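Local coordinates for protein 24-sterol C-methyltransferase (Haloferax volcanii, PDB 6F5Z) that is a putative S-adenosylmethionine-dependent methyltransferase, seen bound to S-adenosylhomocysteine, that forms a complex with the methyltransferase activator Trm112, at residues A32-E37 and G133-C138; H178-D183 and L220-A225. All coordinates share one frame; numbering follows the deposited sequence.

Contact 1 of 2, residues A32-E37 and G133-C138; sequences ARMPVE and GGTFYC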
loop_
_atom_site.group_PDB
_atom_site.type_symbol
_atom_site.label_atom_id
_atom_site.label_comp_id
_atom_site.label_asym_id
_atom_site.label_seq_id
_atom_site.Cartn_x
_atom_site.Cartn_y
_atom_site.Cartn_z
ATOM N N ALA B 32 -1.412 9.539 -5.063
ATOM C CA ALA B 32 -0.890 10.124 -3.827
ATOM C C ALA B 32 -0.297 9.077 -2.908
ATOM O O ALA B 32 0.485 9.458 -2.020
ATOM C CB ALA B 32 -1.976 10.887 -3.089
ATOM N N ARG B 33 -0.652 7.799 -3.093
ATOM C CA ARG B 33 -0.172 6.716 -2.229
ATOM C C ARG B 33 1.217 6.269 -2.666
ATOM O O ARG B 33 1.888 5.568 -1.871
ATOM C CB ARG B 33 -1.135 5.505 -2.312
ATOM C CG ARG B 33 -2.459 5.808 -1.673
ATOM C CD ARG B 33 -3.455 4.674 -1.792
ATOM N NE ARG B 33 -4.792 5.121 -1.390
ATOM C CZ ARG B 33 -5.799 4.307 -1.097
ATOM N NH1 ARG B 33 -5.635 2.994 -1.136
ATOM N NH2 ARG B 33 -6.991 4.805 -0.785
ATOM N N MET B 34 1.618 6.531 -3.948
ATOM C CA MET B 34 2.860 5.955 -4.471
ATOM C C MET B 34 4.063 6.412 -3.682
ATOM O O MET B 34 4.212 7.614 -3.434
ATOM C CB MET B 34 3.024 6.252 -5.967
ATOM C CG MET B 34 1.964 5.597 -6.756
ATOM S SD MET B 34 2.244 5.800 -8.543
ATOM C CE MET B 34 3.636 4.637 -8.833
ATOM N N PRO B 35 4.949 5.459 -3.310
ATOM C CA PRO B 35 6.105 5.814 -2.457
ATOM C C PRO B 35 7.288 6.340 -3.264
ATOM O O PRO B 35 8.411 5.840 -3.176
ATOM C CB PRO B 35 6.438 4.460 -1.819
ATOM C CG PRO B 35 6.136 3.506 -2.879
ATOM C CD PRO B 35 4.880 4.000 -3.556
ATOM N N VAL B 36 7.013 7.348 -4.084
ATOM C CA VAL B 36 8.033 7.953 -4.940
ATOM C C VAL B 36 9.007 8.756 -4.128
ATOM O O VAL B 36 8.595 9.555 -3.274
ATOM C CB VAL B 36 7.298 8.899 -5.938
ATOM C CG1 VAL B 36 8.287 9.792 -6.695
ATOM C CG2 VAL B 36 6.441 8.094 -6.903
ATOM N N GLU B 37 10.298 8.640 -4.486
ATOM C CA GLU B 37 11.373 9.470 -3.953
ATOM C C GLU B 37 11.696 10.457 -5.071
ATOM O O GLU B 37 11.584 10.127 -6.255
ATOM C CB GLU B 37 12.620 8.662 -3.619
ATOM C CG GLU B 37 12.425 7.679 -2.472
ATOM C CD GLU B 37 11.971 8.279 -1.147
ATOM O OE1 GLU B 37 12.122 9.506 -0.936
ATOM O OE2 GLU B 37 11.392 7.517 -0.344
ATOM N N GLY B 133 12.114 -4.075 -5.017
ATOM C CA GLY B 133 11.549 -3.109 -4.089
ATOM C C GLY B 133 10.683 -2.056 -4.770
ATOM O O GLY B 133 10.036 -1.264 -4.085
ATOM N N GLY B 134 10.719 -2.010 -6.103
ATOM C CA GLY B 134 9.885 -1.086 -6.873
ATOM C C GLY B 134 8.432 -1.522 -6.860
ATOM O O GLY B 134 8.158 -2.701 -6.619
ATOM N N THR B 135 7.498 -0.589 -7.168
ATOM C CA THR B 135 6.083 -0.922 -7.067
ATOM C C THR B 135 5.350 -0.813 -8.368
ATOM O O THR B 135 5.795 -0.115 -9.287
ATOM C CB THR B 135 5.325 -0.021 -6.042
ATOM O OG1 THR B 135 5.182 1.312 -6.569
ATOM C CG2 THR B 135 5.995 -0.016 -4.654
ATOM N N PHE B 136 4.280 -1.605 -8.464
ATOM C CA PHE B 136 3.335 -1.519 -9.570
ATOM C C PHE B 136 2.006 -1.109 -8.936
ATOM O O PHE B 136 1.467 -1.852 -8.101
ATOM C CB PHE B 136 3.190 -2.886 -10.313
ATOM C CG PHE B 136 2.085 -2.909 -11.364
ATOM C CD1 PHE B 136 1.859 -1.801 -12.189
ATOM C CD2 PHE B 136 1.331 -4.056 -11.573
ATOM C CE1 PHE B 136 0.863 -1.830 -13.155
ATOM C CE2 PHE B 136 0.371 -4.102 -12.571
ATOM C CZ PHE B 136 0.139 -2.994 -13.360
ATOM N N TYR B 137 1.448 0.038 -9.398
ATOM C CA TYR B 137 0.142 0.536 -8.971
ATOM C C TYR B 137 -0.812 0.274 -10.146
ATOM O O TYR B 137 -0.676 0.925 -11.193
ATOM C CB TYR B 137 0.231 2.038 -8.628
ATOM C CG TYR B 137 0.587 2.266 -7.177
ATOM C CD1 TYR B 137 1.835 1.904 -6.677
ATOM C CD2 TYR B 137 -0.327 2.841 -6.301
ATOM C CE1 TYR B 137 2.133 2.025 -5.318
ATOM C CE2 TYR B 137 -0.035 2.990 -4.943
ATOM C CZ TYR B 137 1.188 2.564 -4.452
ATOM O OH TYR B 137 1.436 2.685 -3.104
ATOM N N CYS B 138 -1.740 -0.680 -9.966
ATOM C CA CYS B 138 -2.644 -1.106 -11.004
ATOM C C CYS B 138 -4.062 -0.679 -10.622
ATOM O O CYS B 138 -4.651 -1.274 -9.708
ATOM C CB CYS B 138 -2.549 -2.629 -11.111
ATOM S SG CYS B 138 -3.600 -3.333 -12.400
#
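The side chain of Tyr137 accounts for most of the meeting between the end of helix 16-33 and strand 134-140. Its CB leaves the strand toward residues 32-37 with CG anti to the carbonyl carbon, beside the backbone N (chi1 -89°). Tyr137 CG and CD2 each lie 3.6 Å from Met34 CG, a methylene that sits almost exactly over the ring: it is 3.5 Å from the centroid and 6° off the normal, a clear CH-pi contact. Met34 SD stands obliquely 4.5 Å from the centroid of the Tyr137 ring, a Met-aromatic contact, and the bend at chi3 (74°) turns CE back to CD1. In the Rossmann-like methyltransferase fold this packing lays the segment that links helix 16-33 to strand 41-45 over one face of the central sheet. Further along the ring, Tyr137 CE1 reaches Pro35 CD at 3.8 Å and Tyr137 CE2 reaches Arg33 CB at the same distance, both approaching obliquely. At the tip, Tyr137 OH comes within 3.2 Å of Arg33 O, but its hydrogen bond is made with Ala180 O of the second subunit. Pro35, at the centre of an inverse gamma turn, meets Thr135 tip to tip, CG to CG2 at 3.9 Å. Thr135 OG1 takes the crowded position between backbone N and carbonyl carbon and is buried with no polar partner in the model.

Contact 2 of 2, residues H178-D183 and L220-A225; sequences HVAEQD and LTVGVA
His178 opens the antiparallel pairing with two backbone bonds to Val224, its N giving to Val224 O at 2.9 Å and its O receiving from Val224 N. Val179 faces Gly223 in a non-hydrogen-bonded pair. At Ala180 the register slips by one residue, a beta bulge: Ala180 N still binds Val222 O, from above the carbonyl plane, while the next bond to Val222 runs from its N to Glu181 O. Ala180 CB rests 4.1 Å from Val224 CG2. Glu181, bent at chi2 (-112°), crosses Leu220 at about a right angle, OE2 lying near CD2 and salt-bridged to Arg33. Gln182 is extended alongside Thr221, and NE2 gives a nearly straight bond (173°) in the amide plane to OG1 at 2.9 Å; NE2 also binds His165 O, and OE1 accepts from Arg169. An alanine here removes all three side-chain bonds and would probably loosen the tie between Thr221 and helix 165-174. Asp183 closes the segment with paired backbone bonds to Leu220. The strands, 138° apart in direction, form the antiparallel pair at one side of the seven-stranded sheet, with 178-185 outermost in this chain; the order 3-2-1-4-5-7-6 is characteristic of class I methyltransferases.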
loop_
_atom_site.group_PDB
_atom_site.type_symbol
_atom_site.label_atom_id
_atom_site.label_comp_id
_atom_site.label_asym_id
_atom_site.label_seq_id
_atom_site.Cartn_x
_atom_site.Cartn_y
_atom_site.Cartn_z
ATOM N N HIS B 178 4.918 -9.190 -4.798
ATOM C CA HIS B 178 4.269 -9.320 -3.486
ATOM C C HIS B 178 3.115 -8.330 -3.456
ATOM O O HIS B 178 3.297 -7.190 -3.861
ATOM C CB HIS B 178 5.224 -8.889 -2.373
ATOM C CG HIS B 178 6.467 -9.711 -2.291
ATOM N ND1 HIS B 178 7.721 -9.118 -2.275
ATOM C CD2 HIS B 178 6.602 -11.052 -2.211
ATOM C CE1 HIS B 178 8.582 -10.120 -2.160
ATOM N NE2 HIS B 178 7.957 -11.301 -2.126
ATOM N N VAL B 179 1.948 -8.738 -2.955
ATOM C CA VAL B 179 0.809 -7.795 -2.888
ATOM C C VAL B 179 0.930 -7.011 -1.587
ATOM O O VAL B 179 0.897 -7.602 -0.495
ATOM C CB VAL B 179 -0.541 -8.535 -2.994
ATOM C CG1 VAL B 179 -1.721 -7.582 -2.842
ATOM C CG2 VAL B 179 -0.649 -9.296 -4.312
ATOM N N ALA B 180 1.027 -5.682 -1.713
ATOM C CA ALA B 180 1.188 -4.831 -0.523
ATOM C C ALA B 180 -0.086 -4.183 -0.035
ATOM O O ALA B 180 -0.162 -3.796 1.137
ATOM C CB ALA B 180 2.220 -3.743 -0.797
ATOM N N GLU B 181 -1.057 -4.014 -0.943
ATOM C CA GLU B 181 -2.263 -3.299 -0.625
ATOM C C GLU B 181 -3.271 -3.602 -1.698
ATOM O O GLU B 181 -2.896 -3.802 -2.864
ATOM C CB GLU B 181 -1.941 -1.779 -0.676
ATOM C CG GLU B 181 -3.035 -0.914 -0.110
ATOM C CD GLU B 181 -3.769 -0.046 -1.112
ATOM O OE1 GLU B 181 -4.767 -0.522 -1.695
ATOM O OE2 GLU B 181 -3.380 1.130 -1.274
ATOM N N GLN B 182 -4.536 -3.621 -1.321
ATOM C CA GLN B 182 -5.584 -3.713 -2.335
ATOM C C GLN B 182 -6.796 -2.975 -1.788
ATOM O O GLN B 182 -7.159 -3.198 -0.631
ATOM C CB GLN B 182 -5.896 -5.140 -2.726
ATOM C CG GLN B 182 -6.893 -5.138 -3.904
ATOM C CD GLN B 182 -7.234 -6.531 -4.358
ATOM O OE1 GLN B 182 -7.776 -7.296 -3.537
ATOM N NE2 GLN B 182 -6.926 -6.885 -5.622
ATOM N N ASP B 183 -7.363 -2.076 -2.586
ATOM C CA ASP B 183 -8.440 -1.254 -2.048
ATOM C C ASP B 183 -9.410 -0.806 -3.120
ATOM O O ASP B 183 -9.148 -0.917 -4.314
ATOM C CB ASP B 183 -7.777 0.019 -1.452
ATOM C CG ASP B 183 -8.554 0.789 -0.387
ATOM O OD1 ASP B 183 -9.591 0.262 0.101
ATOM O OD2 ASP B 183 -8.052 1.866 0.051
ATOM N N LEU B 220 -7.753 -0.725 -6.768
ATOM C CA LEU B 220 -6.326 -0.513 -6.832
ATOM C C LEU B 220 -5.645 -1.709 -6.219
ATOM O O LEU B 220 -5.973 -2.071 -5.083
ATOM C CB LEU B 220 -5.901 0.743 -6.045
ATOM C CG LEU B 220 -4.379 0.931 -5.846
ATOM C CD1 LEU B 220 -3.679 1.234 -7.208
ATOM C CD2 LEU B 220 -4.112 2.086 -4.842
ATOM N N THR B 221 -4.659 -2.301 -6.963
ATOM C CA THR B 221 -3.848 -3.377 -6.369
ATOM C C THR B 221 -2.403 -2.921 -6.493
ATOM O O THR B 221 -1.995 -2.441 -7.549
ATOM C CB THR B 221 -4.047 -4.707 -7.123
ATOM O OG1 THR B 221 -5.458 -4.969 -7.283
ATOM C CG2 THR B 221 -3.405 -5.910 -6.381
ATOM N N VAL B 222 -1.631 -3.050 -5.402
ATOM C CA VAL B 222 -0.226 -2.607 -5.367
ATOM C C VAL B 222 0.679 -3.821 -5.202
ATOM O O VAL B 222 0.457 -4.605 -4.267
ATOM C CB VAL B 222 -0.003 -1.639 -4.199
ATOM C CG1 VAL B 222 1.469 -1.217 -4.069
ATOM C CG2 VAL B 222 -0.889 -0.392 -4.378
ATOM N N GLY B 223 1.621 -3.986 -6.125
ATOM C CA GLY B 223 2.587 -5.080 -6.078
ATOM C C GLY B 223 4.006 -4.557 -5.912
ATOM O O GLY B 223 4.306 -3.426 -6.280
ATOM N N VAL B 224 4.860 -5.350 -5.245
ATOM C CA VAL B 224 6.246 -4.972 -5.023
ATOM C C VAL B 224 7.127 -6.037 -5.679
ATOM O O VAL B 224 6.881 -7.242 -5.501
ATOM C CB VAL B 224 6.567 -4.850 -3.518
ATOM C CG1 VAL B 224 8.065 -4.629 -3.308
ATOM C CG2 VAL B 224 5.792 -3.695 -2.905
ATOM N N ALA B 225 8.094 -5.573 -6.486
ATOM C CA ALA B 225 8.994 -6.502 -7.208
ATOM C C ALA B 225 10.018 -7.029 -6.215
ATOM O O ALA B 225 10.614 -6.276 -5.474
ATOM C CB ALA B 225 9.693 -5.798 -8.373
#

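Overall arrangement
From the N terminus, helix 16-33 runs into residues 32-37. Contact 1 closes a long loop when residues 133-138 return to pack against them after four strands of the central sheet and the short strand 130-131. Contact 2 begins only later: 178-183 waits for 220-225, so the two loops follow in series without crossing. Their centres are about 9 Å apart, and the shared sheet joins them: strand 218-224 lies between 134-140 and 178-185, with Phe136 N lying 2.8 Å from Gly223 O. Tyr137 CE2 also packs on Val222 CG2 at 3.5 Å. Arg33 also forms a salt bridge with Asp183, linking the helix end to the edge strand, and both contacts reach the second subunit.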